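Local coordinates for protein (S)-imine reductase (Streptomyces sp. GF3546, PDB 4OQY) that probably uses NADPH to reduce imines to amines with S selectivity, and acts in the reductive amination of ketones, at residues A17-F22 with R45-A50; P51-A56 with E78-S83; N60-L65 with E146-V151; G190-V195 with A251-V256; A239-V244 with A260-F265. One frame throughout, in Å; residues are numbered along the deposited sequence.

Contacts 1, 2 and 3 lie together in the N-terminal Rossmann domain, and contacts 4 and 5 in the helical C-terminal domain, with the centres of contacts 1 and 5 about 50 Å apart. Within the first group, contact 1 meets contact 2 through Ala50 and contact 3 through Phe22 and Met18. Contacts 1 and 2 are near the NADPH-binding residues: the side chain of Val19 is about 4 Å from that of Leu11, and that of Val53 about 6 Å from that of Arg34. Contacts 4 and 5, with centres about 17 Å apart, both touch the second subunit; the side chain of Val241 in contact 5 is about 12 Å from a bound NADPH.

Contact 1: residues A17-F22 with R45-A50; sequences AMVNTF and RGAVLA
Arg45 reaches over the helix at Asn20 and supplies the polar half of this contact. Its NH1 donates to the backbone Asn20 O at 3.2 Å, a bent bond with an N-H...O angle of 139°, the oxygen being tilted 28° from the guanidinium plane. The side-chain amide of Asn20 lies at the guanidinium edge, the two planes being nearly parallel. At the other end of the group, Arg45 NH2 forms a salt bridge with Asp24 on the same helix, so the guanidinium spans two points of its last turns.

The apolar half is a single methyl pair, Val19 CG1 with Ala47 CB at 4.1 Å. CG1 is placed there because it stands anti to the backbone N (chi1 174°). Leu42 packs on both residues. Between Arg45 and Ala47, Gly46 turns the chain out of helix 40-44 in a Schellman motif, and its positive phi suits glycine.

Charge thus holds the outer margin while a methyl pair lies on the buried side, where the turn Arg45-Ala47, between helix 40-44 and strand 48-49 of the Rossmann sheet, meets the later turns of helix 13-24.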
# COMPACT_ATOMS: atom_id res chain seq x y z
N ALA B 17 -12.26 -24.07 -7.35
CA ALA B 17 -13.29 -23.12 -6.92
C ALA B 17 -14.28 -22.81 -8.04
O ALA B 17 -15.49 -22.70 -7.82
CB ALA B 17 -12.63 -21.83 -6.43
N MET B 18 -13.76 -22.66 -9.25
CA MET B 18 -14.61 -22.33 -10.39
C MET B 18 -15.55 -23.48 -10.72
O MET B 18 -16.74 -23.28 -10.96
CB MET B 18 -13.74 -21.97 -11.61
CG MET B 18 -13.02 -20.66 -11.45
SD MET B 18 -11.87 -20.30 -12.81
CE MET B 18 -11.22 -18.78 -12.18
N VAL B 19 -15.00 -24.69 -10.74
CA VAL B 19 -15.81 -25.87 -11.04
C VAL B 19 -16.91 -25.99 -9.97
O VAL B 19 -18.07 -26.14 -10.32
CB VAL B 19 -14.96 -27.17 -11.15
CG1 VAL B 19 -15.87 -28.38 -11.31
CG2 VAL B 19 -13.99 -27.10 -12.33
N ASN B 20 -16.53 -25.89 -8.70
CA ASN B 20 -17.50 -26.04 -7.59
C ASN B 20 -18.61 -25.03 -7.70
O ASN B 20 -19.77 -25.34 -7.52
CB ASN B 20 -16.82 -25.90 -6.23
CG ASN B 20 -16.08 -27.16 -5.80
OD1 ASN B 20 -14.90 -27.11 -5.44
ND2 ASN B 20 -16.78 -28.29 -5.82
N THR B 21 -18.22 -23.81 -8.04
CA THR B 21 -19.17 -22.73 -8.21
C THR B 21 -20.12 -22.98 -9.40
O THR B 21 -21.34 -22.74 -9.30
CB THR B 21 -18.45 -21.39 -8.34
OG1 THR B 21 -17.79 -21.12 -7.10
CG2 THR B 21 -19.44 -20.29 -8.64
N PHE B 22 -19.56 -23.45 -10.52
CA PHE B 22 -20.39 -23.80 -11.68
C PHE B 22 -21.40 -24.91 -11.33
O PHE B 22 -22.59 -24.84 -11.69
CB PHE B 22 -19.51 -24.25 -12.88
CG PHE B 22 -18.96 -23.12 -13.72
CD1 PHE B 22 -19.76 -22.09 -14.15
CD2 PHE B 22 -17.64 -23.17 -14.19
CE1 PHE B 22 -19.27 -21.08 -14.94
CE2 PHE B 22 -17.14 -22.16 -15.00
CZ PHE B 22 -17.95 -21.12 -15.38
N ARG B 45 -19.07 -34.77 -7.26
CA ARG B 45 -20.11 -33.76 -7.16
C ARG B 45 -20.88 -33.60 -8.47
O ARG B 45 -21.80 -32.81 -8.51
CB ARG B 45 -19.54 -32.40 -6.80
CG ARG B 45 -19.16 -32.17 -5.36
CD ARG B 45 -19.14 -30.67 -5.09
NE ARG B 45 -20.46 -30.08 -5.35
CZ ARG B 45 -20.70 -28.78 -5.58
NH1 ARG B 45 -19.72 -27.89 -5.57
NH2 ARG B 45 -21.94 -28.37 -5.82
N GLY B 46 -20.47 -34.28 -9.55
CA GLY B 46 -21.17 -34.20 -10.84
C GLY B 46 -20.36 -33.69 -12.04
O GLY B 46 -20.87 -33.71 -13.17
N ALA B 47 -19.12 -33.25 -11.83
CA ALA B 47 -18.25 -32.87 -12.98
C ALA B 47 -17.89 -34.10 -13.80
O ALA B 47 -17.99 -35.20 -13.30
CB ALA B 47 -16.99 -32.18 -12.49
N VAL B 48 -17.47 -33.94 -15.05
CA VAL B 48 -17.12 -35.09 -15.86
C VAL B 48 -15.65 -34.93 -16.19
O VAL B 48 -15.25 -33.88 -16.70
CB VAL B 48 -18.03 -35.16 -17.11
CG1 VAL B 48 -17.62 -36.31 -18.03
CG2 VAL B 48 -19.50 -35.29 -16.70
N LEU B 49 -14.83 -35.92 -15.85
CA LEU B 49 -13.39 -35.86 -16.15
C LEU B 49 -13.14 -36.37 -17.55
O LEU B 49 -13.40 -37.51 -17.85
CB LEU B 49 -12.60 -36.69 -15.15
CG LEU B 49 -11.10 -36.77 -15.42
CD1 LEU B 49 -10.43 -35.39 -15.38
CD2 LEU B 49 -10.46 -37.71 -14.41
N ALA B 50 -12.66 -35.49 -18.42
CA ALA B 50 -12.32 -35.89 -19.77
C ALA B 50 -11.04 -36.74 -19.73
O ALA B 50 -10.13 -36.43 -18.99
CB ALA B 50 -12.09 -34.66 -20.64

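Contact 2: residues P51-A56 with E78-S83; sequences PTVEDA and EPVTGS
Thr52 OG1 takes part in two bonds at the start of the helix that turns Val53 and Glu54 against Val80 and Ser83. It accepts from Asp55 N at 3.2 Å, the capping bond of an N-cap residue, and donates to Asp55 OD2 at 2.8 Å, meeting that oxygen from above the carboxylate plane. Together these bonds fix the first turn from which the contact is made.

Glu54 carries the outer part. Its chain bends at chi2 (92°), which folds the carboxylate back over Val80: Val80 CG1 lies 3.5 Å from Glu54 CD and about as close to OE2. Nearer the backbone, Glu54 CG passes Ser83 OG at 3.8 Å. A water donates to Glu54 OE2 at 2.8 Å and, more weakly, to Pro79 O at 3.5 Å, linking the carboxylate to the backbone of the 3-10 segment. With an alanine here, the water would probably lose its stronger acceptor and Val80 CG1 its cover.

The inner part is apolar. Val53 CG1, anti to its backbone N, meets Val80 CG2 at 3.9 Å, the two side chains crossing at about a right angle. Behind them Val53 also rests on Trp32 of strand 29-32, while Leu57 touches Val80 and Ser83. The turn holding Val80 is closed by Ser83 N bonding to Val80 O at 2.9 Å.

The valine pair is thus flanked by a glutamate whose carboxylate end lies against Val80 CG1, with CG alongside; its charge is turned to water and is probably eased by the nearby helix N-terminus.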
# COMPACT_ATOMS: atom_id res chain seq x y z
N PRO B 51 -10.96 -37.81 -20.54
CA PRO B 51 -9.75 -38.62 -20.55
C PRO B 51 -8.54 -37.95 -21.24
O PRO B 51 -7.41 -38.36 -21.01
CB PRO B 51 -10.18 -39.90 -21.29
CG PRO B 51 -11.35 -39.49 -22.11
CD PRO B 51 -12.06 -38.44 -21.29
N THR B 52 -8.79 -36.94 -22.07
CA THR B 52 -7.72 -36.21 -22.79
C THR B 52 -8.13 -34.76 -22.94
O THR B 52 -9.32 -34.43 -22.87
CB THR B 52 -7.46 -36.74 -24.23
OG1 THR B 52 -8.64 -36.60 -25.02
CG2 THR B 52 -7.01 -38.19 -24.27
N VAL B 53 -7.17 -33.92 -23.29
CA VAL B 53 -7.41 -32.51 -23.53
C VAL B 53 -8.35 -32.34 -24.70
O VAL B 53 -9.27 -31.52 -24.64
CB VAL B 53 -6.11 -31.73 -23.82
CG1 VAL B 53 -6.44 -30.29 -24.18
CG2 VAL B 53 -5.23 -31.74 -22.58
N GLU B 54 -8.13 -33.12 -25.75
CA GLU B 54 -9.02 -33.10 -26.92
C GLU B 54 -10.49 -33.27 -26.53
O GLU B 54 -11.37 -32.55 -27.02
CB GLU B 54 -8.65 -34.23 -27.89
CG GLU B 54 -7.36 -34.02 -28.66
CD GLU B 54 -6.13 -34.60 -27.98
OE1 GLU B 54 -6.16 -34.89 -26.76
OE2 GLU B 54 -5.10 -34.78 -28.69
N ASP B 55 -10.75 -34.26 -25.69
CA ASP B 55 -12.14 -34.57 -25.26
C ASP B 55 -12.74 -33.44 -24.42
O ASP B 55 -13.94 -33.13 -24.54
CB ASP B 55 -12.17 -35.90 -24.51
CG ASP B 55 -11.89 -37.09 -25.42
OD1 ASP B 55 -12.47 -37.13 -26.51
OD2 ASP B 55 -11.04 -37.96 -25.08
N ALA B 56 -11.90 -32.81 -23.60
CA ALA B 56 -12.31 -31.61 -22.85
C ALA B 56 -12.73 -30.47 -23.79
O ALA B 56 -13.73 -29.79 -23.58
CB ALA B 56 -11.18 -31.15 -21.93
N GLU B 78 -0.98 -26.18 -27.66
CA GLU B 78 -0.24 -26.26 -28.92
C GLU B 78 -0.38 -27.63 -29.59
O GLU B 78 -0.61 -27.70 -30.78
CB GLU B 78 1.23 -25.84 -28.75
CG GLU B 78 2.07 -26.02 -30.02
CD GLU B 78 2.56 -27.46 -30.24
OE1 GLU B 78 2.68 -28.23 -29.25
OE2 GLU B 78 2.86 -27.83 -31.39
N PRO B 79 -0.30 -28.72 -28.81
CA PRO B 79 -0.49 -30.02 -29.48
C PRO B 79 -1.92 -30.35 -29.95
O PRO B 79 -2.11 -31.32 -30.68
CB PRO B 79 -0.09 -31.04 -28.40
CG PRO B 79 0.64 -30.27 -27.34
CD PRO B 79 0.11 -28.88 -27.40
N VAL B 80 -2.91 -29.56 -29.54
CA VAL B 80 -4.29 -29.88 -29.86
C VAL B 80 -4.96 -28.74 -30.62
O VAL B 80 -6.17 -28.54 -30.51
CB VAL B 80 -5.11 -30.20 -28.59
CG1 VAL B 80 -4.58 -31.45 -27.93
CG2 VAL B 80 -5.09 -29.05 -27.59
N THR B 81 -4.20 -28.00 -31.41
CA THR B 81 -4.80 -26.86 -32.08
C THR B 81 -5.90 -27.26 -33.06
O THR B 81 -6.81 -26.49 -33.30
CB THR B 81 -3.76 -26.01 -32.85
OG1 THR B 81 -3.03 -26.87 -33.72
CG2 THR B 81 -2.79 -25.33 -31.92
N GLY B 82 -5.82 -28.47 -33.62
CA GLY B 82 -6.87 -28.97 -34.49
C GLY B 82 -8.21 -29.07 -33.77
O GLY B 82 -9.26 -29.10 -34.40
N SER B 83 -8.18 -29.13 -32.45
CA SER B 83 -9.43 -29.19 -31.70
C SER B 83 -9.96 -27.81 -31.30
O SER B 83 -10.99 -27.73 -30.63
CB SER B 83 -9.25 -30.05 -30.45
OG SER B 83 -9.06 -31.42 -30.79
O HOH W 1 -4.60 -33.70 -31.25

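Contact 3: residues N60-L65 with E146-V151; sequences NELIVL and EDTLKV
Leu62 points from strand 62-65 toward helix 139-149, where it meets Thr148 and Leu149. Leu62 CB leaves the strand toward the helix but stays 5.6 Å from Thr148 CG2, too far to touch. CG stands anti to the backbone N (chi1 -173°), which carries the side chain toward the helix, yet Leu62 CG remains 5.1 Å from Thr148 CG2, still short of contact. At the fork the two methyls part: Leu62 CD2 meets Thr148 CG2 at 3.7 Å and Thr148 CB at 4.1 Å, and it also lies 4.4 Å from Leu149 CD2. Leu62 CD1 is turned more to the side, 4.9 Å from Leu149 CD2. Leucine and threonine thus approach tip to tip, methyl against methyl.

Thr148 is turned to suit. With CG2 anti to its own backbone N, the methyl faces the strand while OG1 is directed elsewhere, bonding to Gln4 OE1; the hydroxyl of this buried residue is therefore satisfied without disturbing the apolar meeting point. Leu149 adds its CD2 from the next position of the helix.

Val6 and Val88, from the strands flanking 62-65, also touch Leu62, and Phe22 of helix 13-24 packs on Thr148. Backbone bonds of Leu62 and Val64 with Thr7 set the strand parallel to 6-9. A parallel strand covered by helices in this way belongs to the three-layer alpha/beta/alpha Rossmann fold, and here helices 13-24 and 139-149 share one face of the sheet.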
# COMPACT_ATOMS: atom_id res chain seq x y z
N ASN B 60 -17.39 -28.81 -25.20
CA ASN B 60 -18.08 -27.53 -25.00
C ASN B 60 -17.51 -26.44 -25.91
O ASN B 60 -16.36 -26.53 -26.38
CB ASN B 60 -17.94 -27.06 -23.54
CG ASN B 60 -18.73 -27.93 -22.55
OD1 ASN B 60 -18.15 -28.60 -21.67
ND2 ASN B 60 -20.02 -27.90 -22.67
N GLU B 61 -18.30 -25.42 -26.17
CA GLU B 61 -17.84 -24.23 -26.88
C GLU B 61 -16.96 -23.38 -25.96
O GLU B 61 -15.90 -22.88 -26.37
CB GLU B 61 -19.03 -23.39 -27.40
CG GLU B 61 -18.59 -22.18 -28.21
CD GLU B 61 -19.75 -21.36 -28.72
OE1 GLU B 61 -20.85 -21.44 -28.15
OE2 GLU B 61 -19.54 -20.59 -29.67
N LEU B 62 -17.40 -23.21 -24.71
CA LEU B 62 -16.72 -22.34 -23.75
C LEU B 62 -15.72 -23.09 -22.90
O LEU B 62 -16.08 -23.98 -22.11
CB LEU B 62 -17.70 -21.65 -22.82
CG LEU B 62 -17.07 -20.61 -21.90
CD1 LEU B 62 -16.56 -19.43 -22.71
CD2 LEU B 62 -18.07 -20.13 -20.88
N ILE B 63 -14.45 -22.73 -23.09
CA ILE B 63 -13.32 -23.35 -22.45
C ILE B 63 -12.66 -22.32 -21.54
O ILE B 63 -12.08 -21.34 -22.00
CB ILE B 63 -12.26 -23.78 -23.51
CG1 ILE B 63 -12.92 -24.56 -24.65
CG2 ILE B 63 -11.13 -24.55 -22.85
CD1 ILE B 63 -13.63 -25.85 -24.28
N VAL B 64 -12.75 -22.58 -20.25
CA VAL B 64 -12.15 -21.73 -19.23
C VAL B 64 -10.83 -22.31 -18.79
O VAL B 64 -10.76 -23.47 -18.35
CB VAL B 64 -13.05 -21.67 -17.98
CG1 VAL B 64 -12.38 -20.84 -16.88
CG2 VAL B 64 -14.40 -21.09 -18.36
N LEU B 65 -9.80 -21.49 -18.88
CA LEU B 65 -8.46 -21.90 -18.51
C LEU B 65 -8.06 -21.19 -17.24
O LEU B 65 -8.14 -19.96 -17.14
CB LEU B 65 -7.43 -21.52 -19.59
CG LEU B 65 -7.67 -21.92 -21.05
CD1 LEU B 65 -6.51 -21.41 -21.88
CD2 LEU B 65 -7.83 -23.42 -21.27
N GLU B 146 -21.38 -14.06 -21.37
CA GLU B 146 -21.39 -13.25 -20.14
C GLU B 146 -22.23 -13.90 -19.05
O GLU B 146 -21.82 -13.91 -17.90
CB GLU B 146 -21.91 -11.84 -20.43
CG GLU B 146 -21.84 -10.89 -19.25
CD GLU B 146 -22.56 -9.55 -19.47
OE1 GLU B 146 -23.00 -9.26 -20.61
OE2 GLU B 146 -22.72 -8.79 -18.48
N ASP B 147 -23.38 -14.45 -19.42
CA ASP B 147 -24.28 -15.06 -18.45
C ASP B 147 -23.64 -16.29 -17.80
O ASP B 147 -23.88 -16.56 -16.64
CB ASP B 147 -25.62 -15.44 -19.09
CG ASP B 147 -26.58 -14.25 -19.19
OD1 ASP B 147 -26.19 -13.10 -18.87
OD2 ASP B 147 -27.76 -14.48 -19.56
N THR B 148 -22.79 -17.02 -18.53
CA THR B 148 -22.05 -18.12 -17.93
C THR B 148 -20.86 -17.62 -17.09
O THR B 148 -20.64 -18.08 -15.97
CB THR B 148 -21.58 -19.08 -19.02
OG1 THR B 148 -22.70 -19.56 -19.76
CG2 THR B 148 -20.83 -20.24 -18.41
N LEU B 149 -20.13 -16.65 -17.59
CA LEU B 149 -18.99 -16.11 -16.84
C LEU B 149 -19.43 -15.43 -15.51
O LEU B 149 -18.72 -15.50 -14.51
CB LEU B 149 -18.20 -15.15 -17.73
CG LEU B 149 -17.58 -15.81 -18.97
CD1 LEU B 149 -17.07 -14.75 -19.94
CD2 LEU B 149 -16.47 -16.79 -18.59
N LYS B 150 -20.60 -14.80 -15.51
CA LYS B 150 -21.12 -14.13 -14.32
C LYS B 150 -21.37 -15.06 -13.15
O LYS B 150 -21.57 -14.60 -12.02
CB LYS B 150 -22.44 -13.45 -14.61
CG LYS B 150 -22.35 -12.07 -15.21
CD LYS B 150 -23.77 -11.71 -15.68
CE LYS B 150 -24.85 -12.65 -15.13
NZ LYS B 150 -26.26 -12.39 -15.57
N VAL B 151 -21.43 -16.35 -13.42
CA VAL B 151 -21.66 -17.29 -12.34
C VAL B 151 -20.41 -17.28 -11.44
O VAL B 151 -20.51 -17.41 -10.23
CB VAL B 151 -21.98 -18.70 -12.87
CG1 VAL B 151 -22.06 -19.68 -11.74
CG2 VAL B 151 -23.30 -18.69 -13.64

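Contact 4: residues G190-V195 with A251-V256; sequences GQANGV and AGVSTV
Two helix C-termini, each closed by a Schellman motif, face one another here through Ala192 and Ala251, their CA atoms only 5.8 Å apart. Such an approach is possible because the side chains are no more than methyl groups: Ala192 CB lies 4.0 Å from Ala251 CB and 3.5 Å from the carbonyl Ala251 O. The same methyl, Ala192 CB, also receives Val253 CG1 at 3.7 Å. That branch stands anti to the carbonyl carbon of Val253 (chi1 -62°), directed back at the first helix end, so Ala192 CB touches both the carbonyl oxygen and the valine methyl, which approach it from neighbouring directions.

Asn193 adds a flank, its ND2 passing 4.0 Å from Ala251 CB. The amide itself is held elsewhere. ND2 bonds to Leu189 O one turn back, and OD1 accepts from Arg101 NH2 of the second subunit, which leaves the group little freedom to turn.

Both ends turn at a glycine, which positive phi favours: Gly194 has phi 78° and Gly252 81°. The first motif is made by Val195 N bonding to Gly190 O and Gly194 N to Gln191 O; Asn193 N is a further donor to Gly190 O, reaching it from the face opposite to Val195 N.

The contact thus ties the end of the long helix 163-192 to the turn joining helices 234-251 and 256-270. Gln185 of the long helix bonds to Ser254 O, Val195 packs on Leu200 of helix 197-207, and Leu285 of the second subunit packs on Val253 from across the dimer interface.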
# COMPACT_ATOMS: atom_id res chain seq x y z
N GLY B 190 10.50 -2.47 12.61
CA GLY B 190 10.09 -2.68 14.00
C GLY B 190 11.06 -3.58 14.76
O GLY B 190 11.53 -3.23 15.86
N GLN B 191 11.38 -4.72 14.17
CA GLN B 191 12.26 -5.69 14.85
C GLN B 191 13.63 -5.13 15.09
O GLN B 191 14.20 -5.34 16.15
CB GLN B 191 12.36 -6.99 14.07
CG GLN B 191 11.11 -7.84 14.25
CD GLN B 191 11.08 -9.07 13.36
OE1 GLN B 191 12.00 -9.33 12.59
NE2 GLN B 191 9.99 -9.82 13.46
N ALA B 192 14.14 -4.37 14.14
CA ALA B 192 15.44 -3.73 14.29
C ALA B 192 15.44 -2.68 15.39
O ALA B 192 16.51 -2.23 15.81
CB ALA B 192 15.87 -3.10 12.97
N ASN B 193 14.25 -2.26 15.85
CA ASN B 193 14.09 -1.27 16.92
C ASN B 193 13.53 -1.90 18.19
O ASN B 193 13.06 -1.20 19.08
CB ASN B 193 13.17 -0.12 16.47
CG ASN B 193 13.88 0.92 15.63
OD1 ASN B 193 14.49 1.85 16.15
ND2 ASN B 193 13.82 0.76 14.31
N GLY B 194 13.58 -3.22 18.27
CA GLY B 194 13.14 -3.95 19.45
C GLY B 194 11.64 -4.13 19.62
O GLY B 194 11.17 -4.46 20.72
N VAL B 195 10.87 -3.93 18.56
CA VAL B 195 9.42 -4.16 18.60
C VAL B 195 9.12 -5.43 17.81
O VAL B 195 9.43 -5.51 16.62
CB VAL B 195 8.63 -2.97 18.03
CG1 VAL B 195 7.13 -3.18 18.20
CG2 VAL B 195 9.07 -1.69 18.71
N ALA B 251 18.38 1.99 10.88
CA ALA B 251 17.98 0.76 11.54
C ALA B 251 18.77 -0.46 11.06
O ALA B 251 18.72 -1.51 11.69
CB ALA B 251 16.49 0.52 11.36
N GLY B 252 19.51 -0.32 9.96
CA GLY B 252 20.31 -1.41 9.44
C GLY B 252 19.54 -2.42 8.62
O GLY B 252 20.06 -3.49 8.31
N VAL B 253 18.31 -2.11 8.24
CA VAL B 253 17.50 -3.03 7.45
C VAL B 253 17.70 -2.75 5.97
O VAL B 253 18.42 -1.84 5.59
CB VAL B 253 15.99 -2.92 7.83
CG1 VAL B 253 15.79 -3.31 9.28
CG2 VAL B 253 15.45 -1.53 7.56
N SER B 254 17.07 -3.56 5.12
CA SER B 254 17.16 -3.36 3.67
C SER B 254 16.67 -1.97 3.32
O SER B 254 15.69 -1.50 3.89
CB SER B 254 16.30 -4.40 2.93
OG SER B 254 16.19 -4.10 1.55
N THR B 255 17.34 -1.32 2.37
CA THR B 255 16.87 -0.03 1.88
C THR B 255 16.43 -0.03 0.43
O THR B 255 16.13 1.03 -0.09
CB THR B 255 17.90 1.09 2.09
OG1 THR B 255 19.12 0.74 1.45
CG2 THR B 255 18.14 1.31 3.54
N VAL B 256 16.28 -1.20 -0.19
CA VAL B 256 15.96 -1.30 -1.61
C VAL B 256 14.65 -0.58 -1.90
O VAL B 256 14.53 0.27 -2.81
CB VAL B 256 15.91 -2.78 -2.09
CG1 VAL B 256 15.34 -2.89 -3.50
CG2 VAL B 256 17.31 -3.39 -2.06

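Contact 5: residues A239-V244 with A260-F265; sequences ASVDHV and AVAEIF
Val241 has CG1 anti to its backbone N and CG2 anti to its carbonyl carbon, a setting that sends its two methyls to different parts of the facing helix, CG1 mainly to Val261 and Ala262, CG2 mainly to Phe265. In Phe265 the first torsion, with CG anti to the carbonyl carbon, puts the ring beside Val241, and chi2 (79°) turns one face to the valine.

Val241 CG2 stands over that face, 3.8 Å from the centroid of the Phe265 ring and 17° off its normal, a CH-pi contact. Val241 CG2 lies somewhat toward the rim, nearest Phe265 CE1 at 3.7 Å. The ring edge, meanwhile, has Val261 O in its plane, from the preceding turn of its own helix.

Helices 234-251 and 256-270 form an antiparallel pair in the helical C-terminal domain, their short segments inclined at 156° and approaching to 9.5 Å between axes. Val241 carries most of the contact from its helix. Val241 CG1 presses on the backbone, reaching Ala262 CA at 3.6 Å, and also touches Ala262 CB at 4.0 Å and Val261 CG1 at 3.9 Å. The small alanine lets the methyl come this close to the main chain. Replacement of Val241 by an alanine would probably open a gap beside Ala262 and leave the face of Phe265 without its methyl.

Leu281 and Leu234 also pack on the phenylalanine. The second subunit also takes part: its Trp177 packs on Val241 and bonds through NE1 to Ser240 OG, and its Leu181 meets Val261.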
# COMPACT_ATOMS: atom_id res chain seq x y z
N ALA B 239 10.42 15.62 1.66
CA ALA B 239 11.06 15.74 2.96
C ALA B 239 10.68 14.58 3.90
O ALA B 239 11.54 14.01 4.58
CB ALA B 239 10.74 17.09 3.59
N SER B 240 9.40 14.21 3.89
CA SER B 240 8.91 13.05 4.66
C SER B 240 9.56 11.72 4.20
O SER B 240 10.00 10.89 5.02
CB SER B 240 7.39 13.01 4.52
OG SER B 240 6.79 11.95 5.26
N VAL B 241 9.63 11.55 2.88
CA VAL B 241 10.24 10.37 2.28
C VAL B 241 11.73 10.27 2.65
O VAL B 241 12.24 9.17 2.82
CB VAL B 241 10.00 10.37 0.75
CG1 VAL B 241 10.98 9.49 -0.00
CG2 VAL B 241 8.57 9.94 0.47
N ASP B 242 12.44 11.40 2.72
CA ASP B 242 13.84 11.40 3.15
C ASP B 242 13.98 10.92 4.60
O ASP B 242 14.89 10.15 4.93
CB ASP B 242 14.45 12.78 2.98
CG ASP B 242 15.95 12.74 2.83
OD1 ASP B 242 16.48 12.00 1.96
OD2 ASP B 242 16.63 13.47 3.58
N HIS B 243 13.07 11.36 5.47
CA HIS B 243 13.03 10.85 6.84
C HIS B 243 12.79 9.33 6.87
O HIS B 243 13.41 8.61 7.66
CB HIS B 243 11.95 11.55 7.67
CG HIS B 243 12.27 12.97 8.02
ND1 HIS B 243 13.52 13.52 7.81
CD2 HIS B 243 11.54 13.95 8.61
CE1 HIS B 243 13.53 14.77 8.23
NE2 HIS B 243 12.34 15.06 8.72
N VAL B 244 11.86 8.85 6.04
CA VAL B 244 11.61 7.42 5.89
C VAL B 244 12.91 6.68 5.47
O VAL B 244 13.32 5.71 6.08
CB VAL B 244 10.47 7.14 4.89
CG1 VAL B 244 10.41 5.66 4.51
CG2 VAL B 244 9.11 7.57 5.46
N ALA B 260 14.09 3.28 -3.54
CA ALA B 260 13.38 3.42 -4.80
C ALA B 260 12.31 4.48 -4.70
O ALA B 260 12.12 5.26 -5.62
CB ALA B 260 12.78 2.09 -5.24
N VAL B 261 11.58 4.52 -3.58
CA VAL B 261 10.64 5.58 -3.37
C VAL B 261 11.30 6.96 -3.37
O VAL B 261 10.81 7.91 -3.97
CB VAL B 261 9.88 5.34 -2.03
CG1 VAL B 261 9.03 6.54 -1.69
CG2 VAL B 261 9.07 4.06 -2.13
N ALA B 262 12.44 7.08 -2.71
CA ALA B 262 13.19 8.34 -2.66
C ALA B 262 13.68 8.78 -4.04
O ALA B 262 13.70 9.97 -4.35
CB ALA B 262 14.36 8.22 -1.70
N GLU B 263 14.10 7.81 -4.84
CA GLU B 263 14.61 8.06 -6.19
C GLU B 263 13.54 8.69 -7.07
O GLU B 263 13.80 9.60 -7.87
CB GLU B 263 15.00 6.72 -6.82
CG GLU B 263 16.41 6.32 -6.50
CD GLU B 263 17.36 6.91 -7.51
OE1 GLU B 263 17.38 6.46 -8.68
OE2 GLU B 263 18.07 7.85 -7.14
N ILE B 264 12.33 8.19 -6.90
CA ILE B 264 11.19 8.73 -7.63
C ILE B 264 10.86 10.16 -7.18
O ILE B 264 10.74 11.04 -8.02
CB ILE B 264 9.99 7.79 -7.54
CG1 ILE B 264 10.32 6.50 -8.33
CG2 ILE B 264 8.74 8.46 -8.08
CD1 ILE B 264 9.52 5.29 -7.86
N PHE B 265 10.70 10.39 -5.88
CA PHE B 265 10.56 11.76 -5.38
C PHE B 265 11.72 12.65 -5.81
O PHE B 265 11.51 13.78 -6.22
CB PHE B 265 10.43 11.79 -3.87
CG PHE B 265 9.03 11.51 -3.42
CD1 PHE B 265 8.54 10.21 -3.38
CD2 PHE B 265 8.17 12.55 -3.10
CE1 PHE B 265 7.23 9.95 -2.95
CE2 PHE B 265 6.86 12.29 -2.68
CZ PHE B 265 6.39 10.99 -2.65